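Local coordinates for protein Rab GDP-dissociation inhibitor (Saccharomyces cerevisiae, PDB 2BCG) that inhibits the release of GDP from Rab GTPases such as SEC4, and extracts GDP-bound YPT7 from vacuolar membranes, at residues D44-E49 with G257-D262; V53-L58 with S74-D79; F90-G95 with H422-T427; F112-G117 with P233-M238; I314-H319 with E391-I396. One frame throughout, in Å; residues are numbered along the deposited sequence.

How the contacts relate
Contacts 3, 4 and 5 are buried, contact 3 lying nearest the centre of the chain, while contacts 1 and 2 sit further out and are partly exposed. Contacts 3 and 4 hold the same three-stranded sheet: strands 91-92 and 234-237 are neighbours in it, and contact 4 adds strand 112-114. Contacts 2 and 5 also touch, since Leu-55, Leu-58 and Phe-76 pack against Ile-314, Ile-316 and Phe-393. Chemistry follows place. Contacts 4 and 5 are strand pairs built on backbone hydrogen bonds, contact 2 combines a carboxylate grip with an apolar patch, contact 3 adds a bridging water, and contact 1 has no hydrogen bond between its segments.

Contact 1: residues D44-E49 with G257-D262; sequences DHYGGE and GTYMLD
Tyr-259 meets Tyr-46 where strand 258-260, an outer strand of the parallel sheet of this Rossmann-related fold, faces the loop that follows the neighbouring strand 37-40. The two side chains cross at about a right angle, and their ring planes are inclined at 43°, an oblique meeting. Tyr-259 CD1 lies 3.8 Å from Tyr-46 CE1, near the plane of the Tyr-46 ring and at its edge. The hydroxyls have partners elsewhere: that of Tyr-259 bonds to His-39, that of Tyr-46 to the backbone of the other protein in the complex. Tyrosine therefore suits both places, giving an apolar flank and a polar tip.

Two residues on, Leu-261 points at the loop. Its CD1 touches Tyr-46 CE2 at 3.8 Å, CD2 sits over one face of that ring, and the same CD2 is 4.1 Å from His-45 O.

Asp-262 closes the contact, with its CB 4.2 Å from Asp-44 CB. The carboxylates stay apart, Asp-44 OD1 being 5.8 Å from Asp-262 OD2. Asp-44 OD2 instead accepts from His-45 ND1 at 2.9 Å, in the imidazole plane.

With no hydrogen bond across it, the contact relies on apolar surfaces; any repulsion between the aspartates should be modest at this distance, and the bond to His-45 may ease it further.

Contact 2: residues V53-L58 with S74-D79; sequences VTLSQL and SKFGKD
Asp-79 reaches over to Thr-54, Leu-55 and Ser-56 at the N-terminal end of helix 55-62, where Thr-54 is the N-cap. The threonine hydroxyl takes the crowded position between backbone N and carbonyl carbon (chi1 63°), from which OG1 accepts from Gln-57 N at 3.2 Å. Threonine suits an N-cap because its short side chain can fold back onto the first turn.

The carboxylate of Asp-79 grips Ser-56 twice. OD2 offers its syn lone pair to Ser-56 N, 2.9 Å away, and the N-H points almost straight at it. Ser-56 OG, likewise between its backbone N and carbonyl carbon, faces OD1 and donates to it; that bond is very short, its exact length doubtful. The helix dipole would probably stabilise this charge, and Arg-72 makes a long, weak ion pair with OD2.

An apolar pair lies alongside. In Leu-55, CG is anti to the backbone N (chi1 -170°), chi2 (51°) leaves CD2 facing Phe-76, and the two side chains cross at about a right angle. Leucine and phenylalanine fit because both also pack on Ile-316 of strand 303-317. The methyl CD2 of Leu-55 presses tightly on the root of the aromatic side chain, 3.3 Å from Phe-76 CB.

Contact 3: residues F90-G95 with H422-T427; sequences FLMANG and HFESMT
His-422 holds CG between its backbone N and carbonyl carbon (chi1 58°), while Met-92 carries CG anti to its carbonyl carbon (chi1 -74°), and the two side chains meet. Met-92 CG lies over one face of the imidazole in a CH-pi contact, 4.0 Å from the ring centroid. A methionine suits the spot, its flexible chain bending at chi2 and chi3 beside the flat ring.

The backbones join through a single bridge, Phe-90 with His-422, and a weak bond from Phe-423 N to Phe-90 O at 3.1 Å. Further along, the carboxylate of Glu-424 comes within 3.4 Å of Gly-95 CA, measured from OE1, a closeness that glycine permits. OE2 accepts from Glu-96 N, at the start of helix 96-104. A water accepts from Met-92 N at 2.9 Å and donates to Glu-424 OE1 at 2.8 Å.

Both carboxylate oxygens thus have donors, and the nearby helix start would probably stabilise their charge as the C-terminal helix 424-438 docks on strand 91-92.

Contact 4: residues F112-G117 with P233-M238; sequences FKQVSG and PYLYPM
Lys-113 runs out beside Met-238, its chain extended beyond CG. CB leaves the strand on the sheet face that also carries Tyr-236. CG touches Met-238 SD at 3.5 Å; CD follows at 3.7 Å from the same sulfur and CE at 3.8 Å. The tip, NZ, bonds with Ala-353 O. Lysine fits by offering a long apolar stem to the methionine and a charged end to a carbonyl, while Met-238, bent at chi2 (-60°), turns its sulfur to the stem.

Strand 112-114 is the outer, antiparallel partner of strand 234-237 in a three-stranded sheet, and residues of both segments belong to the regions that bind YPT1. Lys-113 and Tyr-236 are a hydrogen-bonded pair: Lys-113 N reaches Tyr-236 O at 3.0 Å, and Tyr-236 N returns to Lys-113 O at 2.9 Å.

On the face of Phe-112 and Pro-237, the phenyl CE2 rests 4.0 Å from Pro-237 CB. Proline suits this position because a non-hydrogen-bonded pair asks no N-H of it toward strand 112-114. Val-115 sets CG2 against the CB atoms of Tyr-234 and Tyr-236. Its N-H points almost straight (177°) at Tyr-234 O, and close to that oxygen lies a water accepting from Gln-114 NE2.

Contact 5: residues I314-H319 with E391-I396; sequences ICILNH and EKFMGI
Strand residues Ile-314 to Leu-317 and Glu-391 to Ile-396 run antiparallel, 171° apart in direction, with their axes approaching to 4.7 Å. Ile-314 and Phe-393 form a hydrogen-bonded pair, Ile-314 N to Phe-393 O at 2.9 Å and Phe-393 N to Ile-314 O at 2.8 Å. Ile-316 N reaches Glu-391 O at 2.9 Å, whereas the return bond from Glu-391 N to Ile-316 O is weak at 3.5 Å, so the ladder slackens at this end.

Ile-314, Ile-316 and Phe-393 project from one face. Ile-316 has CG1 anti to its carbonyl carbon (chi1 -61°), and chi2 (173°) extends the chain, bringing CD1 to the rim of the Phe-393 ring near the ring plane, 3.6 Å from CE2. Branched isoleucines suit a strand and offer methyls to helix 55-62, which packs on this face: Leu-55 touches Ile-316, and Leu-58 and Phe-62 touch Phe-393.

Glu-391 begins on this same face, but in the conformer described its carboxylate leads away to a salt bridge with Lys-63, and its OE2 also accepts, through the anti lone pair, from Lys-392 N at 3.1 Å. On the other face Lys-392 passes Cys-315 and makes a cation-pi contact with Phe-383.

Hydrogen-bonded and non-hydrogen-bonded pairs in turn are the mark of an antiparallel beta ladder; here strand 391-402 closes one edge of the large mixed sheet, with helix 55-62 covering the face of the isoleucines.

Contact 1: residues D44-E49 with G257-D262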
# COMPACT_ATOMS: atom_id res chain seq x y z
N ASP A 44 9.97 12.71 -4.81
CA ASP A 44 9.40 13.59 -3.82
C ASP A 44 8.17 13.00 -3.15
O ASP A 44 7.38 13.72 -2.49
CB ASP A 44 9.10 14.97 -4.45
CG ASP A 44 7.99 14.92 -5.50
OD1 ASP A 44 7.75 15.97 -6.15
OD2 ASP A 44 7.30 13.88 -5.64
N HIS A 45 7.96 11.68 -3.31
CA HIS A 45 6.77 11.00 -2.80
C HIS A 45 7.09 9.52 -2.55
O HIS A 45 8.10 9.01 -3.05
CB HIS A 45 5.64 11.10 -3.83
CG HIS A 45 5.97 10.45 -5.14
ND1 HIS A 45 6.72 11.08 -6.12
CD2 HIS A 45 5.66 9.22 -5.62
CE1 HIS A 45 6.86 10.25 -7.14
NE2 HIS A 45 6.22 9.13 -6.88
N TYR A 46 6.26 8.85 -1.76
CA TYR A 46 6.41 7.41 -1.53
C TYR A 46 5.87 6.55 -2.66
O TYR A 46 4.89 6.90 -3.33
CB TYR A 46 5.67 6.96 -0.24
CG TYR A 46 6.29 7.46 1.05
CD1 TYR A 46 7.23 6.67 1.74
CD2 TYR A 46 5.96 8.72 1.59
CE1 TYR A 46 7.83 7.13 2.91
CE2 TYR A 46 6.57 9.20 2.77
CZ TYR A 46 7.48 8.38 3.44
OH TYR A 46 8.05 8.81 4.60
N GLY A 47 6.48 5.37 -2.83
CA GLY A 47 5.88 4.30 -3.57
C GLY A 47 6.68 3.75 -4.72
O GLY A 47 6.37 2.70 -5.26
N GLY A 48 7.70 4.50 -5.15
CA GLY A 48 8.57 4.02 -6.23
C GLY A 48 7.74 3.67 -7.47
O GLY A 48 6.72 4.35 -7.81
N GLU A 49 8.13 2.61 -8.16
CA GLU A 49 7.48 2.32 -9.44
C GLU A 49 6.02 1.84 -9.34
O GLU A 49 5.27 1.88 -10.34
CB GLU A 49 8.31 1.32 -10.24
CG GLU A 49 9.61 1.90 -10.77
CD GLU A 49 9.39 2.96 -11.84
OE1 GLU A 49 8.42 2.84 -12.62
OE2 GLU A 49 10.18 3.92 -11.90
N GLY A 257 13.16 3.90 12.30
CA GLY A 257 13.63 4.24 10.97
C GLY A 257 13.64 5.74 10.70
O GLY A 257 12.80 6.47 11.24
N THR A 258 14.58 6.19 9.86
CA THR A 258 14.70 7.60 9.47
C THR A 258 14.46 7.72 7.97
O THR A 258 15.02 6.93 7.19
CB THR A 258 16.11 8.11 9.81
OG1 THR A 258 16.32 7.99 11.22
CG2 THR A 258 16.31 9.60 9.44
N TYR A 259 13.60 8.66 7.59
CA TYR A 259 13.15 8.84 6.19
C TYR A 259 13.59 10.18 5.58
O TYR A 259 13.46 11.23 6.21
CB TYR A 259 11.61 8.66 6.08
CG TYR A 259 11.29 7.18 5.99
CD1 TYR A 259 11.08 6.59 4.77
CD2 TYR A 259 11.33 6.37 7.14
CE1 TYR A 259 10.84 5.22 4.66
CE2 TYR A 259 11.12 4.98 7.05
CZ TYR A 259 10.91 4.41 5.80
OH TYR A 259 10.75 3.06 5.64
N MET A 260 14.05 10.11 4.34
CA MET A 260 14.39 11.31 3.55
C MET A 260 13.79 11.15 2.16
O MET A 260 14.02 10.13 1.53
CB MET A 260 15.90 11.51 3.44
CG MET A 260 16.56 11.82 4.73
SD MET A 260 18.34 11.67 4.59
CE MET A 260 18.83 12.05 6.29
N LEU A 261 13.00 12.12 1.72
CA LEU A 261 12.50 12.14 0.33
C LEU A 261 13.15 13.29 -0.45
O LEU A 261 13.86 14.14 0.13
CB LEU A 261 10.99 12.31 0.32
CG LEU A 261 10.11 11.21 0.95
CD1 LEU A 261 8.68 11.71 0.88
CD2 LEU A 261 10.27 9.85 0.28
N ASP A 262 12.91 13.31 -1.77
CA ASP A 262 13.47 14.38 -2.64
C ASP A 262 14.97 14.56 -2.36
O ASP A 262 15.48 15.69 -2.36
CB ASP A 262 12.72 15.70 -2.40
CG ASP A 262 12.97 16.77 -3.47
OD1 ASP A 262 12.79 17.96 -3.14
OD2 ASP A 262 13.32 16.44 -4.62

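Contact 2: residues V53-L58 with S74-D79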
# COMPACT_ATOMS: atom_id res chain seq x y z
N VAL A 53 -0.85 7.63 -8.17
CA VAL A 53 -0.63 9.04 -8.44
C VAL A 53 -1.93 9.78 -8.75
O VAL A 53 -2.97 9.17 -9.03
CB VAL A 53 0.36 9.20 -9.62
CG1 VAL A 53 1.71 8.50 -9.30
CG2 VAL A 53 -0.25 8.67 -10.91
N THR A 54 -1.86 11.11 -8.68
CA THR A 54 -3.01 11.93 -9.02
C THR A 54 -3.24 11.99 -10.53
O THR A 54 -2.41 11.56 -11.33
CB THR A 54 -2.83 13.39 -8.54
OG1 THR A 54 -1.70 13.98 -9.23
CG2 THR A 54 -2.67 13.45 -7.04
N LEU A 55 -4.40 12.53 -10.92
CA LEU A 55 -4.71 12.68 -12.32
C LEU A 55 -3.77 13.67 -13.00
O LEU A 55 -3.26 13.38 -14.07
CB LEU A 55 -6.19 13.00 -12.50
CG LEU A 55 -6.77 12.96 -13.90
CD1 LEU A 55 -6.46 11.64 -14.66
CD2 LEU A 55 -8.25 13.08 -13.72
N SER A 56 -3.48 14.79 -12.35
CA SER A 56 -2.50 15.72 -12.95
C SER A 56 -1.15 15.04 -13.19
O SER A 56 -0.54 15.21 -14.27
CB SER A 56 -2.39 17.04 -12.18
OG SER A 56 -1.94 16.80 -10.86
N GLN A 57 -0.71 14.21 -12.23
CA GLN A 57 0.52 13.44 -12.42
C GLN A 57 0.47 12.42 -13.54
O GLN A 57 1.45 12.14 -14.23
CB GLN A 57 0.95 12.76 -11.12
CG GLN A 57 1.94 13.57 -10.38
CD GLN A 57 3.15 13.95 -11.27
OE1 GLN A 57 3.79 13.09 -11.91
NE2 GLN A 57 3.43 15.26 -11.34
N LEU A 58 -0.72 11.83 -13.73
CA LEU A 58 -0.90 10.94 -14.83
C LEU A 58 -0.68 11.67 -16.18
O LEU A 58 -0.09 11.10 -17.11
CB LEU A 58 -2.30 10.32 -14.73
CG LEU A 58 -2.51 8.87 -15.01
CD1 LEU A 58 -1.56 7.93 -14.25
CD2 LEU A 58 -3.95 8.54 -14.74
N SER A 74 -13.27 20.03 -14.62
CA SER A 74 -14.61 19.92 -15.19
C SER A 74 -14.93 18.51 -15.70
O SER A 74 -16.06 18.03 -15.55
CB SER A 74 -14.86 20.99 -16.28
OG SER A 74 -13.98 20.81 -17.37
N LYS A 75 -13.92 17.83 -16.25
CA LYS A 75 -14.10 16.48 -16.80
C LYS A 75 -14.03 15.41 -15.71
O LYS A 75 -14.78 14.42 -15.73
CB LYS A 75 -13.01 16.23 -17.85
CG LYS A 75 -13.39 15.30 -18.97
CD LYS A 75 -12.36 15.37 -20.11
CE LYS A 75 -12.57 16.60 -21.00
NZ LYS A 75 -12.03 16.40 -22.39
N PHE A 76 -13.13 15.60 -14.74
CA PHE A 76 -12.81 14.52 -13.81
C PHE A 76 -12.92 14.80 -12.33
O PHE A 76 -12.70 13.91 -11.52
CB PHE A 76 -11.40 14.02 -14.10
CG PHE A 76 -11.24 13.47 -15.48
CD1 PHE A 76 -11.92 12.32 -15.85
CD2 PHE A 76 -10.39 14.09 -16.40
CE1 PHE A 76 -11.78 11.80 -17.13
CE2 PHE A 76 -10.23 13.55 -17.70
CZ PHE A 76 -10.94 12.42 -18.05
N GLY A 77 -13.27 16.04 -11.97
CA GLY A 77 -13.30 16.43 -10.56
C GLY A 77 -11.93 16.75 -9.99
O GLY A 77 -10.94 16.88 -10.71
N LYS A 78 -11.89 16.86 -8.66
CA LYS A 78 -10.68 17.26 -7.93
C LYS A 78 -9.57 16.19 -7.89
O LYS A 78 -9.86 15.00 -7.72
CB LYS A 78 -11.05 17.69 -6.50
CG LYS A 78 -11.87 19.01 -6.43
CD LYS A 78 -10.94 20.24 -6.31
CE LYS A 78 -11.68 21.51 -5.82
NZ LYS A 78 -12.38 22.32 -6.90
N ASP A 79 -8.32 16.64 -8.05
CA ASP A 79 -7.12 15.79 -8.04
C ASP A 79 -7.11 14.91 -6.79
O ASP A 79 -6.65 13.77 -6.83
CB ASP A 79 -5.84 16.66 -8.05
CG ASP A 79 -4.84 16.29 -9.17
OD1 ASP A 79 -3.69 16.77 -9.08
OD2 ASP A 79 -5.17 15.59 -10.14

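Contact 3: residues F90-G95 with H422-T427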
# COMPACT_ATOMS: atom_id res chain seq x y z
N PHE A 90 -3.58 -7.07 -7.30
CA PHE A 90 -4.45 -7.43 -6.19
C PHE A 90 -3.70 -8.19 -5.09
O PHE A 90 -2.57 -8.67 -5.29
CB PHE A 90 -5.60 -8.27 -6.70
CG PHE A 90 -6.54 -7.50 -7.63
CD1 PHE A 90 -6.81 -7.95 -8.93
CD2 PHE A 90 -7.15 -6.33 -7.19
CE1 PHE A 90 -7.71 -7.24 -9.76
CE2 PHE A 90 -8.02 -5.61 -8.03
CZ PHE A 90 -8.31 -6.08 -9.31
N LEU A 91 -4.32 -8.34 -3.92
CA LEU A 91 -3.76 -9.21 -2.86
C LEU A 91 -4.55 -10.54 -2.79
O LEU A 91 -5.76 -10.51 -2.67
CB LEU A 91 -3.90 -8.54 -1.48
CG LEU A 91 -2.92 -7.40 -1.15
CD1 LEU A 91 -3.33 -6.11 -1.88
CD2 LEU A 91 -2.83 -7.16 0.36
N MET A 92 -3.86 -11.68 -2.88
CA MET A 92 -4.55 -12.94 -2.54
C MET A 92 -4.97 -12.90 -1.06
O MET A 92 -4.15 -12.62 -0.16
CB MET A 92 -3.63 -14.15 -2.76
CG MET A 92 -3.41 -14.50 -4.20
SD MET A 92 -4.89 -15.33 -4.86
CE MET A 92 -4.23 -16.76 -5.69
N ALA A 93 -6.23 -13.19 -0.80
CA ALA A 93 -6.76 -13.11 0.55
C ALA A 93 -6.03 -13.99 1.57
O ALA A 93 -5.99 -13.62 2.74
CB ALA A 93 -8.24 -13.39 0.57
N ASN A 94 -5.44 -15.13 1.15
CA ASN A 94 -4.66 -15.98 2.08
C ASN A 94 -3.19 -15.97 1.73
O ASN A 94 -2.42 -16.88 2.11
CB ASN A 94 -5.22 -17.43 2.11
CG ASN A 94 -4.74 -18.22 3.34
OD1 ASN A 94 -4.25 -19.35 3.22
ND2 ASN A 94 -4.86 -17.61 4.52
N GLY A 95 -2.78 -14.93 1.00
CA GLY A 95 -1.39 -14.81 0.60
C GLY A 95 -0.44 -14.34 1.69
O GLY A 95 -0.85 -13.94 2.79
N HIS A 422 -1.18 -10.28 -9.02
CA HIS A 422 -1.24 -10.10 -7.58
C HIS A 422 0.16 -10.08 -6.97
O HIS A 422 1.14 -10.23 -7.70
CB HIS A 422 -2.12 -11.19 -6.94
CG HIS A 422 -1.65 -12.58 -7.23
ND1 HIS A 422 -0.68 -13.20 -6.48
CD2 HIS A 422 -2.02 -13.46 -8.19
CE1 HIS A 422 -0.47 -14.41 -6.96
NE2 HIS A 422 -1.27 -14.60 -8.00
N PHE A 423 0.25 -9.86 -5.66
CA PHE A 423 1.54 -9.53 -5.02
C PHE A 423 2.35 -10.74 -4.50
O PHE A 423 3.41 -10.56 -3.88
CB PHE A 423 1.32 -8.48 -3.88
CG PHE A 423 1.57 -7.02 -4.28
CD1 PHE A 423 2.68 -6.66 -5.04
CD2 PHE A 423 0.72 -5.99 -3.84
CE1 PHE A 423 2.94 -5.31 -5.39
CE2 PHE A 423 0.98 -4.66 -4.17
CZ PHE A 423 2.10 -4.33 -4.92
N GLU A 424 1.94 -11.98 -4.81
CA GLU A 424 2.70 -13.11 -4.25
C GLU A 424 4.17 -13.11 -4.68
O GLU A 424 5.06 -13.40 -3.86
CB GLU A 424 2.02 -14.44 -4.56
CG GLU A 424 2.02 -15.39 -3.41
CD GLU A 424 1.37 -14.85 -2.12
OE1 GLU A 424 0.46 -13.97 -2.15
OE2 GLU A 424 1.80 -15.31 -1.05
N SER A 425 4.46 -12.79 -5.94
CA SER A 425 5.86 -12.79 -6.36
C SER A 425 6.66 -11.65 -5.66
O SER A 425 7.88 -11.77 -5.46
CB SER A 425 6.03 -12.72 -7.88
OG SER A 425 5.51 -11.50 -8.37
N MET A 426 5.98 -10.57 -5.27
CA MET A 426 6.64 -9.45 -4.56
C MET A 426 7.00 -9.93 -3.15
O MET A 426 8.13 -9.69 -2.71
CB MET A 426 5.74 -8.20 -4.56
CG MET A 426 6.30 -6.95 -3.85
SD MET A 426 6.16 -7.06 -2.03
CE MET A 426 4.35 -6.94 -1.86
N THR A 427 6.10 -10.65 -2.47
CA THR A 427 6.46 -11.16 -1.12
C THR A 427 7.50 -12.29 -1.21
O THR A 427 8.32 -12.45 -0.30
CB THR A 427 5.25 -11.57 -0.28
OG1 THR A 427 4.42 -12.43 -1.03
CG2 THR A 427 4.45 -10.33 0.10
O HOH W 1 -0.98 -11.86 -3.25

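Contact 4: residues F112-G117 with P233-M238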
# COMPACT_ATOMS: atom_id res chain seq x y z
N PHE A 112 -8.97 -2.54 3.60
CA PHE A 112 -9.12 -3.40 2.41
C PHE A 112 -10.55 -3.70 2.11
O PHE A 112 -11.32 -3.88 3.04
CB PHE A 112 -8.35 -4.71 2.59
CG PHE A 112 -6.86 -4.48 2.77
CD1 PHE A 112 -6.32 -4.23 4.03
CD2 PHE A 112 -6.01 -4.49 1.68
CE1 PHE A 112 -4.98 -4.02 4.21
CE2 PHE A 112 -4.65 -4.24 1.85
CZ PHE A 112 -4.15 -4.01 3.12
N LYS A 113 -10.88 -3.79 0.82
CA LYS A 113 -12.20 -4.30 0.40
C LYS A 113 -11.98 -5.51 -0.51
O LYS A 113 -10.98 -5.63 -1.19
CB LYS A 113 -13.02 -3.28 -0.41
CG LYS A 113 -13.48 -2.07 0.29
CD LYS A 113 -14.64 -1.48 -0.49
CE LYS A 113 -15.40 -0.54 0.42
NZ LYS A 113 -16.09 0.51 -0.36
N GLN A 114 -12.96 -6.41 -0.54
CA GLN A 114 -12.93 -7.53 -1.49
C GLN A 114 -13.09 -7.05 -2.91
O GLN A 114 -13.89 -6.16 -3.20
CB GLN A 114 -14.07 -8.49 -1.21
CG GLN A 114 -13.94 -9.19 0.12
CD GLN A 114 -15.04 -10.23 0.29
OE1 GLN A 114 -16.01 -10.03 1.03
NE2 GLN A 114 -14.91 -11.32 -0.44
N VAL A 115 -12.39 -7.72 -3.82
CA VAL A 115 -12.66 -7.52 -5.26
C VAL A 115 -13.87 -8.41 -5.62
O VAL A 115 -13.98 -9.54 -5.14
CB VAL A 115 -11.37 -7.92 -6.04
CG1 VAL A 115 -11.63 -8.00 -7.55
CG2 VAL A 115 -10.21 -6.94 -5.71
N SER A 116 -14.79 -7.88 -6.42
CA SER A 116 -16.10 -8.57 -6.65
C SER A 116 -16.02 -9.92 -7.35
O SER A 116 -16.88 -10.81 -7.13
CB SER A 116 -17.06 -7.67 -7.43
OG SER A 116 -17.08 -6.39 -6.83
N GLY A 117 -15.03 -10.10 -8.19
CA GLY A 117 -14.94 -11.37 -8.91
C GLY A 117 -13.76 -11.41 -9.84
O GLY A 117 -13.13 -10.37 -10.07
N PRO A 233 -10.79 -14.47 -5.05
CA PRO A 233 -9.63 -14.66 -4.16
C PRO A 233 -8.92 -13.38 -3.69
O PRO A 233 -7.91 -13.48 -2.99
CB PRO A 233 -8.70 -15.48 -5.04
CG PRO A 233 -9.00 -15.00 -6.42
CD PRO A 233 -10.45 -14.71 -6.46
N TYR A 234 -9.43 -12.20 -4.06
CA TYR A 234 -8.63 -10.96 -3.95
C TYR A 234 -9.16 -9.91 -3.02
O TYR A 234 -10.38 -9.69 -2.93
CB TYR A 234 -8.53 -10.29 -5.31
CG TYR A 234 -7.97 -11.15 -6.41
CD1 TYR A 234 -6.70 -11.71 -6.30
CD2 TYR A 234 -8.66 -11.30 -7.61
CE1 TYR A 234 -6.17 -12.49 -7.31
CE2 TYR A 234 -8.13 -12.07 -8.64
CZ TYR A 234 -6.87 -12.66 -8.50
OH TYR A 234 -6.34 -13.40 -9.54
N LEU A 235 -8.20 -9.19 -2.43
CA LEU A 235 -8.46 -7.92 -1.74
C LEU A 235 -7.75 -6.74 -2.45
O LEU A 235 -6.83 -6.96 -3.21
CB LEU A 235 -7.94 -8.01 -0.30
CG LEU A 235 -8.39 -9.18 0.59
CD1 LEU A 235 -7.70 -9.15 1.95
CD2 LEU A 235 -9.93 -9.16 0.74
N TYR A 236 -8.21 -5.52 -2.18
CA TYR A 236 -7.60 -4.32 -2.76
C TYR A 236 -7.66 -3.20 -1.70
O TYR A 236 -8.67 -3.06 -1.03
CB TYR A 236 -8.34 -3.90 -4.04
CG TYR A 236 -7.69 -2.72 -4.74
CD1 TYR A 236 -6.61 -2.91 -5.60
CD2 TYR A 236 -8.13 -1.40 -4.50
CE1 TYR A 236 -5.97 -1.82 -6.20
CE2 TYR A 236 -7.50 -0.33 -5.11
CZ TYR A 236 -6.43 -0.54 -5.94
OH TYR A 236 -5.85 0.57 -6.53
N PRO A 237 -6.57 -2.44 -1.53
CA PRO A 237 -6.58 -1.37 -0.51
C PRO A 237 -7.39 -0.13 -0.89
O PRO A 237 -7.28 0.39 -2.02
CB PRO A 237 -5.10 -0.96 -0.41
CG PRO A 237 -4.53 -1.29 -1.75
CD PRO A 237 -5.29 -2.51 -2.25
N MET A 238 -8.14 0.38 0.08
CA MET A 238 -8.78 1.68 -0.06
C MET A 238 -7.69 2.74 -0.26
O MET A 238 -6.64 2.74 0.45
CB MET A 238 -9.59 2.00 1.21
CG MET A 238 -10.74 1.06 1.50
SD MET A 238 -11.95 1.03 0.16
CE MET A 238 -12.57 2.71 0.32
O HOH W 2 -12.33 -11.48 -1.69

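Contact 5: residues I314-H319 with E391-I396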
# COMPACT_ATOMS: atom_id res chain seq x y z
N ILE A 314 -3.60 2.44 -18.68
CA ILE A 314 -4.51 2.90 -17.66
C ILE A 314 -5.66 3.62 -18.34
O ILE A 314 -5.47 4.64 -19.01
CB ILE A 314 -3.78 3.85 -16.67
CG1 ILE A 314 -2.57 3.15 -16.01
CG2 ILE A 314 -4.76 4.48 -15.67
CD1 ILE A 314 -1.63 4.16 -15.34
N CYS A 315 -6.85 3.02 -18.24
CA CYS A 315 -8.03 3.57 -18.92
C CYS A 315 -9.00 4.13 -17.91
O CYS A 315 -9.23 3.51 -16.87
CB CYS A 315 -8.75 2.47 -19.68
SG CYS A 315 -7.66 1.70 -20.93
N ILE A 316 -9.55 5.31 -18.23
CA ILE A 316 -10.59 5.91 -17.40
C ILE A 316 -11.90 5.75 -18.13
O ILE A 316 -12.02 6.09 -19.30
CB ILE A 316 -10.35 7.40 -17.13
CG1 ILE A 316 -9.04 7.64 -16.37
CG2 ILE A 316 -11.57 7.99 -16.37
CD1 ILE A 316 -8.67 9.16 -16.24
N LEU A 317 -12.85 5.14 -17.42
CA LEU A 317 -14.22 4.98 -17.95
C LEU A 317 -15.13 5.82 -17.11
O LEU A 317 -14.84 6.12 -15.97
CB LEU A 317 -14.69 3.53 -17.87
CG LEU A 317 -13.68 2.43 -18.23
CD1 LEU A 317 -14.27 1.08 -18.01
CD2 LEU A 317 -13.21 2.54 -19.66
N ASN A 318 -16.27 6.20 -17.70
CA ASN A 318 -17.29 6.88 -16.91
C ASN A 318 -18.53 5.99 -16.71
O ASN A 318 -19.65 6.49 -16.49
CB ASN A 318 -17.62 8.26 -17.49
CG ASN A 318 -18.32 8.19 -18.79
OD1 ASN A 318 -18.61 7.12 -19.31
ND2 ASN A 318 -18.61 9.38 -19.35
N HIS A 319 -18.33 4.68 -16.82
CA HIS A 319 -19.39 3.68 -16.68
C HIS A 319 -18.78 2.33 -16.30
O HIS A 319 -17.59 2.10 -16.51
CB HIS A 319 -20.09 3.51 -18.03
CG HIS A 319 -19.13 3.13 -19.11
ND1 HIS A 319 -18.69 1.84 -19.28
CD2 HIS A 319 -18.47 3.88 -20.02
CE1 HIS A 319 -17.80 1.80 -20.26
NE2 HIS A 319 -17.67 3.03 -20.74
N GLU A 391 -10.32 8.25 -21.45
CA GLU A 391 -8.90 8.57 -21.66
C GLU A 391 -8.08 7.32 -21.44
O GLU A 391 -8.45 6.45 -20.64
CB GLU A 391 -8.49 9.66 -20.67
CG GLU A 391 -7.17 10.33 -20.93
CD GLU A 391 -7.08 10.90 -22.32
OE1 GLU A 391 -7.37 12.11 -22.46
OE2 GLU A 391 -6.77 10.14 -23.27
N LYS A 392 -6.97 7.26 -22.14
CA LYS A 392 -5.99 6.18 -22.00
C LYS A 392 -4.64 6.81 -21.66
O LYS A 392 -4.24 7.82 -22.30
CB LYS A 392 -5.81 5.45 -23.33
CG LYS A 392 -6.96 4.64 -23.84
CD LYS A 392 -6.57 4.02 -25.17
CE LYS A 392 -7.71 3.19 -25.71
NZ LYS A 392 -7.50 2.86 -27.16
N PHE A 393 -3.92 6.20 -20.72
CA PHE A 393 -2.55 6.60 -20.39
C PHE A 393 -1.67 5.37 -20.54
O PHE A 393 -1.81 4.41 -19.78
CB PHE A 393 -2.48 7.16 -18.98
CG PHE A 393 -3.43 8.31 -18.74
CD1 PHE A 393 -3.02 9.64 -18.88
CD2 PHE A 393 -4.76 8.07 -18.37
CE1 PHE A 393 -3.92 10.73 -18.66
CE2 PHE A 393 -5.64 9.15 -18.15
CZ PHE A 393 -5.21 10.46 -18.31
N MET A 394 -0.79 5.39 -21.54
CA MET A 394 -0.08 4.19 -21.93
C MET A 394 1.37 4.28 -21.53
O MET A 394 2.03 5.29 -21.78
CB MET A 394 -0.08 4.02 -23.46
CG MET A 394 -1.37 4.30 -24.22
SD MET A 394 -2.42 2.91 -23.92
CE MET A 394 -1.68 1.67 -24.94
N GLY A 395 1.86 3.20 -20.94
CA GLY A 395 3.26 3.12 -20.51
C GLY A 395 3.79 1.74 -20.81
O GLY A 395 3.03 0.75 -20.85
N ILE A 396 5.10 1.67 -21.02
CA ILE A 396 5.78 0.38 -21.21
C ILE A 396 6.96 0.34 -20.24
O ILE A 396 7.70 1.31 -20.12
CB ILE A 396 6.25 0.21 -22.68
CG1 ILE A 396 5.00 0.20 -23.59
CG2 ILE A 396 7.11 -1.05 -22.80
CD1 ILE A 396 5.34 0.15 -25.09